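Local coordinates for protein spondin-1 (Homo sapiens, PDB 2ZOU) that probably contributes to cell adhesion as a secreted glycoprotein of the extracellular matrix, at residues A74-T85 with R103-P113. Sequence-based numbering, arbitrary orientation.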
ATOM      1  N   ALA A  74      -7.776   6.446  -3.369  1.00 10.95           N
ATOM      2  CA  ALA A  74      -7.287   7.176  -4.532  1.00 11.81           C
ATOM      3  C   ALA A  74      -6.552   6.250  -5.499  1.00 11.59           C
ATOM      4  O   ALA A  74      -5.810   5.353  -5.072  1.00 11.81           O
ATOM      5  CB  ALA A  74      -6.351   8.275  -4.072  1.00 12.38           C
ATOM      6  N   GLY A  75      -6.772   6.463  -6.790  1.00 11.84           N
ATOM      7  CA  GLY A  75      -6.087   5.694  -7.828  1.00 12.01           C
ATOM      8  C   GLY A  75      -6.655   4.298  -7.957  1.00 12.60           C
ATOM      9  O   GLY A  75      -7.679   3.975  -7.342  1.00 13.67           O
ATOM     10  N   THR A  76      -5.964   3.474  -8.741  1.00 11.95           N
ATOM     11  CA  THR A  76      -6.400   2.128  -9.071  1.00 12.84           C
ATOM     12  C   THR A  76      -5.204   1.187  -8.945  1.00 12.34           C
ATOM     13  O   THR A  76      -4.185   1.359  -9.615  1.00 13.34           O
ATOM     14  CB  THR A  76      -6.919   2.074 -10.535  1.00 12.76           C
ATOM     15  OG1 THR A  76      -8.131   2.811 -10.611  1.00 16.50           O
ATOM     16  CG2 THR A  76      -7.179   0.630 -11.018  1.00 13.87           C
ATOM     17  N   PHE A  77      -5.314   0.198  -8.072  1.00 11.78           N
ATOM     18  CA  PHE A  77      -4.336  -0.869  -8.058  1.00 11.28           C
ATOM     19  C   PHE A  77      -4.586  -1.871  -9.177  1.00 11.32           C
ATOM     20  O   PHE A  77      -5.731  -2.127  -9.561  1.00 10.54           O
ATOM     21  CB  PHE A  77      -4.325  -1.593  -6.724  1.00 11.59           C
ATOM     22  CG  PHE A  77      -3.790  -0.775  -5.598  1.00 11.12           C
ATOM     23  CD1 PHE A  77      -2.417  -0.545  -5.458  1.00 10.44           C
ATOM     24  CD2 PHE A  77      -4.658  -0.258  -4.641  1.00 12.08           C
ATOM     25  CE1 PHE A  77      -1.915   0.205  -4.381  1.00 11.84           C
ATOM     26  CE2 PHE A  77      -4.167   0.493  -3.568  1.00 12.81           C
ATOM     27  CZ  PHE A  77      -2.808   0.725  -3.431  1.00 12.40           C
ATOM     28  N   GLN A  78      -3.498  -2.448  -9.682  1.00 11.87           N
ATOM     29  CA  GLN A  78      -3.554  -3.519 -10.663  1.00 12.57           C
ATOM     30  C   GLN A  78      -2.631  -4.665 -10.249  1.00 12.83           C
ATOM     31  O   GLN A  78      -1.444  -4.452 -10.003  1.00 13.01           O
ATOM     32  CB  GLN A  78      -3.177  -3.010 -12.044  1.00 13.01           C
ATOM     33  CG  GLN A  78      -3.289  -4.089 -13.123  1.00 16.33           C
ATOM     34  CD  GLN A  78      -2.899  -3.603 -14.492  1.00 17.41           C
ATOM     35  OE1 GLN A  78      -2.297  -2.549 -14.642  1.00 20.27           O
ATOM     36  NE2 GLN A  78      -3.242  -4.380 -15.508  1.00 20.76           N
ATOM     37  N   ILE A  79      -3.185  -5.865 -10.151  1.00 12.29           N
ATOM     38  CA  ILE A  79      -2.441  -7.037  -9.731  1.00 13.25           C
ATOM     39  C   ILE A  79      -1.394  -7.398 -10.789  1.00 13.07           C
ATOM     40  O   ILE A  79      -1.672  -7.408 -11.989  1.00 13.60           O
ATOM     41  CB  ILE A  79      -3.400  -8.238  -9.477  1.00 13.67           C
ATOM     42  CG1 ILE A  79      -4.418  -7.892  -8.378  1.00 15.53           C
ATOM     43  CG2 ILE A  79      -2.635  -9.537  -9.176  1.00 13.83           C
ATOM     44  CD1 ILE A  79      -3.834  -7.596  -7.002  1.00 17.53           C
ATOM     45  N   ILE A  80      -0.178  -7.658 -10.325  1.00 12.49           N
ATOM     46  CA  ILE A  80       0.887  -8.181 -11.178  1.00 12.98           C
ATOM     47  C   ILE A  80       1.019  -9.702 -11.013  1.00 14.07           C
ATOM     48  O   ILE A  80       1.037 -10.447 -12.000  1.00 14.61           O
ATOM     49  CB  ILE A  80       2.232  -7.480 -10.842  1.00 12.70           C
ATOM     50  CG1 ILE A  80       2.133  -5.980 -11.107  1.00 12.51           C
ATOM     51  CG2 ILE A  80       3.405  -8.109 -11.625  1.00 13.78           C
ATOM     52  CD1 ILE A  80       3.326  -5.176 -10.605  1.00 12.21           C
ATOM     53  N   ASP A  81       1.078 -10.149  -9.766  1.00 14.45           N
ATOM     54  CA  ASP A  81       1.286 -11.553  -9.435  1.00 15.09           C
ATOM     55  C   ASP A  81       0.032 -12.117  -8.782  1.00 16.08           C
ATOM     56  O   ASP A  81      -0.204 -11.959  -7.586  1.00 15.51           O
ATOM     57  CB  ASP A  81       2.493 -11.687  -8.503  1.00 15.37           C
ATOM     58  CG  ASP A  81       3.776 -11.164  -9.130  1.00 16.07           C
ATOM     59  OD1 ASP A  81       4.103 -11.572 -10.271  1.00 19.58           O
ATOM     60  OD2 ASP A  81       4.466 -10.341  -8.489  1.00 18.12           O
ATOM     61  N   GLU A  82      -0.795 -12.754  -9.600  1.00 16.33           N
ATOM     62  CA  GLU A  82      -2.089 -13.263  -9.160  1.00 18.46           C
ATOM     63  C   GLU A  82      -1.981 -14.319  -8.054  1.00 18.98           C
ATOM     64  O   GLU A  82      -2.891 -14.456  -7.225  1.00 19.42           O
ATOM     65  CB  GLU A  82      -2.854 -13.821 -10.362  1.00 18.96           C
ATOM     66  CG  GLU A  82      -3.150 -12.792 -11.466  1.00 21.99           C
ATOM     67  CD  GLU A  82      -1.942 -12.444 -12.362  1.00 27.45           C
ATOM     68  OE1 GLU A  82      -0.828 -13.006 -12.183  1.00 28.58           O
ATOM     69  OE2 GLU A  82      -2.118 -11.588 -13.264  1.00 30.23           O
ATOM     70  N   GLU A  83      -0.877 -15.061  -8.040  1.00 19.64           N
ATOM     71  CA  GLU A  83      -0.678 -16.111  -7.034  1.00 20.54           C
ATOM     72  C   GLU A  83      -0.134 -15.596  -5.694  1.00 20.50           C
ATOM     73  O   GLU A  83      -0.059 -16.341  -4.704  1.00 21.19           O
ATOM     74  CB  GLU A  83       0.188 -17.257  -7.589  1.00 21.13           C
ATOM     75  CG  GLU A  83      -0.512 -18.139  -8.634  1.00 23.65           C
ATOM     76  CD  GLU A  83      -1.646 -19.000  -8.062  1.00 26.75           C
ATOM     77  OE1 GLU A  83      -1.679 -19.228  -6.829  1.00 28.57           O
ATOM     78  OE2 GLU A  83      -2.506 -19.461  -8.849  1.00 28.00           O
ATOM     79  N   GLU A  84       0.221 -14.316  -5.654  1.00 19.97           N
ATOM     80  CA  GLU A  84       0.761 -13.724  -4.434  1.00 19.78           C
ATOM     81  C   GLU A  84      -0.177 -12.685  -3.817  1.00 19.28           C
ATOM     82  O   GLU A  84      -0.174 -12.482  -2.607  1.00 19.18           O
ATOM     83  CB  GLU A  84       2.142 -13.104  -4.690  1.00 20.18           C
ATOM     84  CG  GLU A  84       3.127 -13.954  -5.537  1.00 22.71           C
ATOM     85  CD  GLU A  84       3.430 -15.353  -4.970  1.00 26.37           C
ATOM     86  OE1 GLU A  84       3.222 -15.598  -3.758  1.00 28.05           O
ATOM     87  OE2 GLU A  84       3.890 -16.222  -5.750  1.00 28.77           O
ATOM     88  N   THR A  85      -0.971 -12.025  -4.654  1.00 17.94           N
ATOM     89  CA  THR A  85      -1.777 -10.894  -4.216  1.00 17.11           C
ATOM     90  C   THR A  85      -3.194 -10.969  -4.777  1.00 16.04           C
ATOM     91  O   THR A  85      -3.420 -11.540  -5.847  1.00 16.23           O
ATOM     92  CB  THR A  85      -1.158  -9.562  -4.655  1.00 17.22           C
ATOM     93  OG1 THR A  85      -1.145  -9.499  -6.091  1.00 16.96           O
ATOM     94  CG2 THR A  85       0.274  -9.401  -4.106  1.00 17.97           C
ATOM     95  N   ARG A 103       6.659 -14.475   2.817  1.00 11.89           N
ATOM     96  CA  ARG A 103       7.155 -13.709   1.669  1.00 11.97           C
ATOM     97  C   ARG A 103       8.110 -12.638   2.133  1.00 11.66           C
ATOM     98  O   ARG A 103       8.024 -12.179   3.275  1.00 11.91           O
ATOM     99  CB  ARG A 103       6.000 -13.072   0.887  1.00 11.72           C
ATOM    100  CG  ARG A 103       5.096 -14.082   0.179  1.00 13.33           C
ATOM    101  CD  ARG A 103       3.908 -13.382  -0.465  1.00 14.38           C
ATOM    102  NE  ARG A 103       3.041 -14.296  -1.214  1.00 17.67           N
ATOM    103  CZ  ARG A 103       1.998 -14.924  -0.681  1.00 19.01           C
ATOM    104  NH1 ARG A 103       1.697 -14.729   0.598  1.00 20.96           N
ATOM    105  NH2 ARG A 103       1.254 -15.734  -1.428  1.00 20.69           N
ATOM    106  N   THR A 104       9.015 -12.242   1.249  1.00 11.10           N
ATOM    107  CA  THR A 104       9.932 -11.152   1.557  1.00 10.94           C
ATOM    108  C   THR A 104       9.698  -9.927   0.660  1.00 10.68           C
ATOM    109  O   THR A 104      10.229  -8.856   0.926  1.00 10.27           O
ATOM    110  CB  THR A 104      11.398 -11.577   1.435  1.00 11.39           C
ATOM    111  OG1 THR A 104      11.633 -12.064   0.105  1.00 13.31           O
ATOM    112  CG2 THR A 104      11.729 -12.669   2.461  1.00 11.30           C
ATOM    113  N   ARG A 105       8.899 -10.110  -0.392  1.00 10.83           N
ATOM    114  CA  ARG A 105       8.574  -9.007  -1.296  1.00 12.24           C
ATOM    115  C   ARG A 105       7.277  -9.297  -2.014  1.00 11.82           C
ATOM    116  O   ARG A 105       7.054 -10.416  -2.463  1.00 12.69           O
ATOM    117  CB  ARG A 105       9.696  -8.794  -2.333  1.00 12.26           C
ATOM    118  CG  ARG A 105       9.423  -7.672  -3.364  1.00 15.96           C
ATOM    119  CD  ARG A 105      10.584  -7.502  -4.352  1.00 16.99           C
ATOM    120  NE  ARG A 105      10.364  -6.425  -5.332  1.00 22.86           N
ATOM    121  CZ  ARG A 105       9.729  -6.589  -6.489  1.00 20.32           C
ATOM    122  NH1 ARG A 105       9.238  -7.781  -6.803  1.00 22.80           N
ATOM    123  NH2 ARG A 105       9.579  -5.567  -7.339  1.00 16.68           N
ATOM    124  N   ILE A 106       6.431  -8.279  -2.113  1.00 10.64           N
ATOM    125  CA  ILE A 106       5.335  -8.293  -3.091  1.00 10.73           C
ATOM    126  C   ILE A 106       5.355  -7.000  -3.896  1.00 10.41           C
ATOM    127  O   ILE A 106       5.969  -6.002  -3.481  1.00 10.00           O
ATOM    128  CB  ILE A 106       3.929  -8.530  -2.451  1.00 10.91           C
ATOM    129  CG1 ILE A 106       3.549  -7.419  -1.467  1.00 11.85           C
ATOM    130  CG2 ILE A 106       3.851  -9.945  -1.842  1.00 11.75           C
ATOM    131  CD1 ILE A 106       2.893  -6.213  -2.127  1.00 13.85           C
ATOM    132  N   GLN A 107       4.686  -7.016  -5.042  1.00  9.64           N
ATOM    133  CA  GLN A 107       4.634  -5.838  -5.915  1.00  9.48           C
ATOM    134  C   GLN A 107       3.267  -5.754  -6.561  1.00  9.44           C
ATOM    135  O   GLN A 107       2.630  -6.780  -6.806  1.00 11.06           O
ATOM    136  CB  GLN A 107       5.685  -5.947  -7.024  1.00  9.68           C
ATOM    137  CG  GLN A 107       5.580  -7.253  -7.789  1.00 11.15           C
ATOM    138  CD  GLN A 107       6.595  -7.405  -8.895  1.00 13.05           C
ATOM    139  OE1 GLN A 107       7.469  -6.560  -9.099  1.00 12.74           O
ATOM    140  NE2 GLN A 107       6.489  -8.509  -9.617  1.00 14.67           N
ATOM    141  N   VAL A 108       2.833  -4.528  -6.817  1.00  9.68           N
ATOM    142  CA  VAL A 108       1.555  -4.264  -7.483  1.00 10.24           C
ATOM    143  C   VAL A 108       1.718  -2.971  -8.274  1.00 10.44           C
ATOM    144  O   VAL A 108       2.596  -2.174  -7.956  1.00 12.18           O
ATOM    145  CB  VAL A 108       0.431  -4.153  -6.434  0.65 10.71           C
ATOM    146  CG1 VAL A 108       0.567  -2.861  -5.591  0.65  8.67           C
ATOM    147  CG2 VAL A 108      -0.947  -4.316  -7.076  0.65 12.31           C
ATOM    148  N   PHE A 109       0.908  -2.763  -9.304  1.00 10.04           N
ATOM    149  CA  PHE A 109       0.851  -1.442  -9.910  1.00 10.14           C
ATOM    150  C   PHE A 109      -0.169  -0.585  -9.188  1.00  9.66           C
ATOM    151  O   PHE A 109      -1.211  -1.082  -8.750  1.00  9.36           O
ATOM    152  CB  PHE A 109       0.453  -1.518 -11.383  1.00 10.98           C
ATOM    153  CG  PHE A 109       1.527  -2.054 -12.283  1.00 12.36           C
ATOM    154  CD1 PHE A 109       2.769  -1.412 -12.367  1.00 15.22           C
ATOM    155  CD2 PHE A 109       1.298  -3.193 -13.064  1.00 12.56           C
ATOM    156  CE1 PHE A 109       3.768  -1.908 -13.199  1.00 16.77           C
ATOM    157  CE2 PHE A 109       2.303  -3.678 -13.914  1.00 15.11           C
ATOM    158  CZ  PHE A 109       3.529  -3.031 -13.965  1.00 14.73           C
ATOM    159  N   TRP A 110       0.137   0.706  -9.119  1.00  9.43           N
ATOM    160  CA  TRP A 110      -0.803   1.733  -8.695  1.00  9.95           C
ATOM    161  C   TRP A 110      -0.855   2.775  -9.796  1.00 10.08           C
ATOM    162  O   TRP A 110       0.172   3.357 -10.146  1.00  9.55           O
ATOM    163  CB  TRP A 110      -0.391   2.345  -7.371  1.00 10.57           C
ATOM    164  CG  TRP A 110      -1.319   3.424  -6.907  1.00 10.03           C
ATOM    165  CD1 TRP A 110      -2.561   3.259  -6.381  1.00 10.41           C
ATOM    166  CD2 TRP A 110      -1.060   4.828  -6.909  1.00  9.36           C
ATOM    167  NE1 TRP A 110      -3.107   4.481  -6.057  1.00 11.57           N
ATOM    168  CE2 TRP A 110      -2.202   5.463  -6.370  1.00 10.02           C
ATOM    169  CE3 TRP A 110       0.030   5.611  -7.315  1.00 11.31           C
ATOM    170  CZ2 TRP A 110      -2.281   6.853  -6.223  1.00 11.19           C
ATOM    171  CZ3 TRP A 110      -0.053   6.989  -7.173  1.00 11.52           C
ATOM    172  CH2 TRP A 110      -1.196   7.594  -6.615  1.00 11.31           C
ATOM    173  N   ILE A 111      -2.045   2.992 -10.339  1.00  9.28           N
ATOM    174  CA  ILE A 111      -2.254   3.938 -11.417  1.00  9.97           C
ATOM    175  C   ILE A 111      -2.756   5.236 -10.812  1.00  9.66           C
ATOM    176  O   ILE A 111      -3.797   5.249 -10.143  1.00 10.27           O
ATOM    177  CB  ILE A 111      -3.260   3.405 -12.445  1.00  9.85           C
ATOM    178  CG1 ILE A 111      -2.810   2.031 -12.953  1.00 10.97           C
ATOM    179  CG2 ILE A 111      -3.430   4.442 -13.592  1.00 11.53           C
ATOM    180  CD1 ILE A 111      -3.834   1.305 -13.842  1.00 10.64           C
ATOM    181  N   ALA A 112      -2.003   6.322 -11.014  1.00 10.31           N
ATOM    182  CA  ALA A 112      -2.251   7.571 -10.316  1.00 10.57           C
ATOM    183  C   ALA A 112      -3.558   8.227 -10.753  1.00 10.14           C
ATOM    184  O   ALA A 112      -3.942   8.158 -11.923  1.00  9.99           O
ATOM    185  CB  ALA A 112      -1.084   8.541 -10.500  1.00 11.32           C
ATOM    186  N   PRO A 113      -4.236   8.885  -9.800  1.00 10.35           N
ATOM    187  CA  PRO A 113      -5.561   9.466 -10.052  1.00 10.83           C
ATOM    188  C   PRO A 113      -5.528  10.786 -10.842  1.00 10.91           C
ATOM    189  O   PRO A 113      -4.455  11.347 -11.048  1.00 10.66           O
ATOM    190  CB  PRO A 113      -6.081   9.716  -8.637  1.00 11.91           C
ATOM    191  CG  PRO A 113      -4.839  10.040  -7.857  1.00 10.89           C
ATOM    192  CD  PRO A 113      -3.793   9.096  -8.402  1.00 10.08           C
TER
HETATM  193  O   HOH W   1       0.527  -8.173  -7.708  1.00 12.38           O
HETATM  194  O   HOH W   2       3.926  -9.792  -5.829  1.00 16.29           O
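Phe77 and Trp110 meet inside the reeler beta-sandwich, where strand 76-79 forms the edge of a four-stranded antiparallel sheet beside strand 105-111. Trp110 CD1 lies over one face of the phenyl ring, offset toward its rim and 3.7 Å from Phe77 CE1; the ring planes are inclined at 54°, an oblique aromatic pair. Val108 CG1 extends this apolar cluster against Phe77 CD1, and Ala60 and Leu58 of strand 55-62 in the second sheet cover the same side. With CG anti to the backbone N (chi1 179°), the indole of Trp110 reaches across toward the loop that leads into strand 76-79, and its NE1 donates to Ala74 O (3.0 Å), which lies in the ring plane.

Reciprocal backbone bonds, such as Gln78 N to Phe109 O at 2.8 Å, make Thr76-Ile111 and Gln78-Phe109 hydrogen-bonded pairs and fix the antiparallel register. On the sheet face that carries Gln78 and Phe109, Ile80 CD1 sits 3.7 Å above the centre of the Phe109 ring, only 11° off its normal, a CH-pi contact.

Further along, the two backbones draw apart, and water 1 bridges the gap, accepting from Ile80 N and donating to Gln107 O. Gln107 NE2 donates to Asp81 OD2 on its syn side (3.0 Å), and that oxygen lies close to the Gln107 amide plane. At the polar end Arg103 NH1 is anchored to Thr99 O, while NE (2.9 Å) and NH2 (3.1 Å) of Arg103 grip Glu84 OE1 side-on from its anti side, a salt bridge. A methionine in place of Arg103 would probably leave the Glu84 carboxylate without its counter-charge and Thr99 O without this donor. Glu84 O lies over one face of the guanidinium, offset toward its rim.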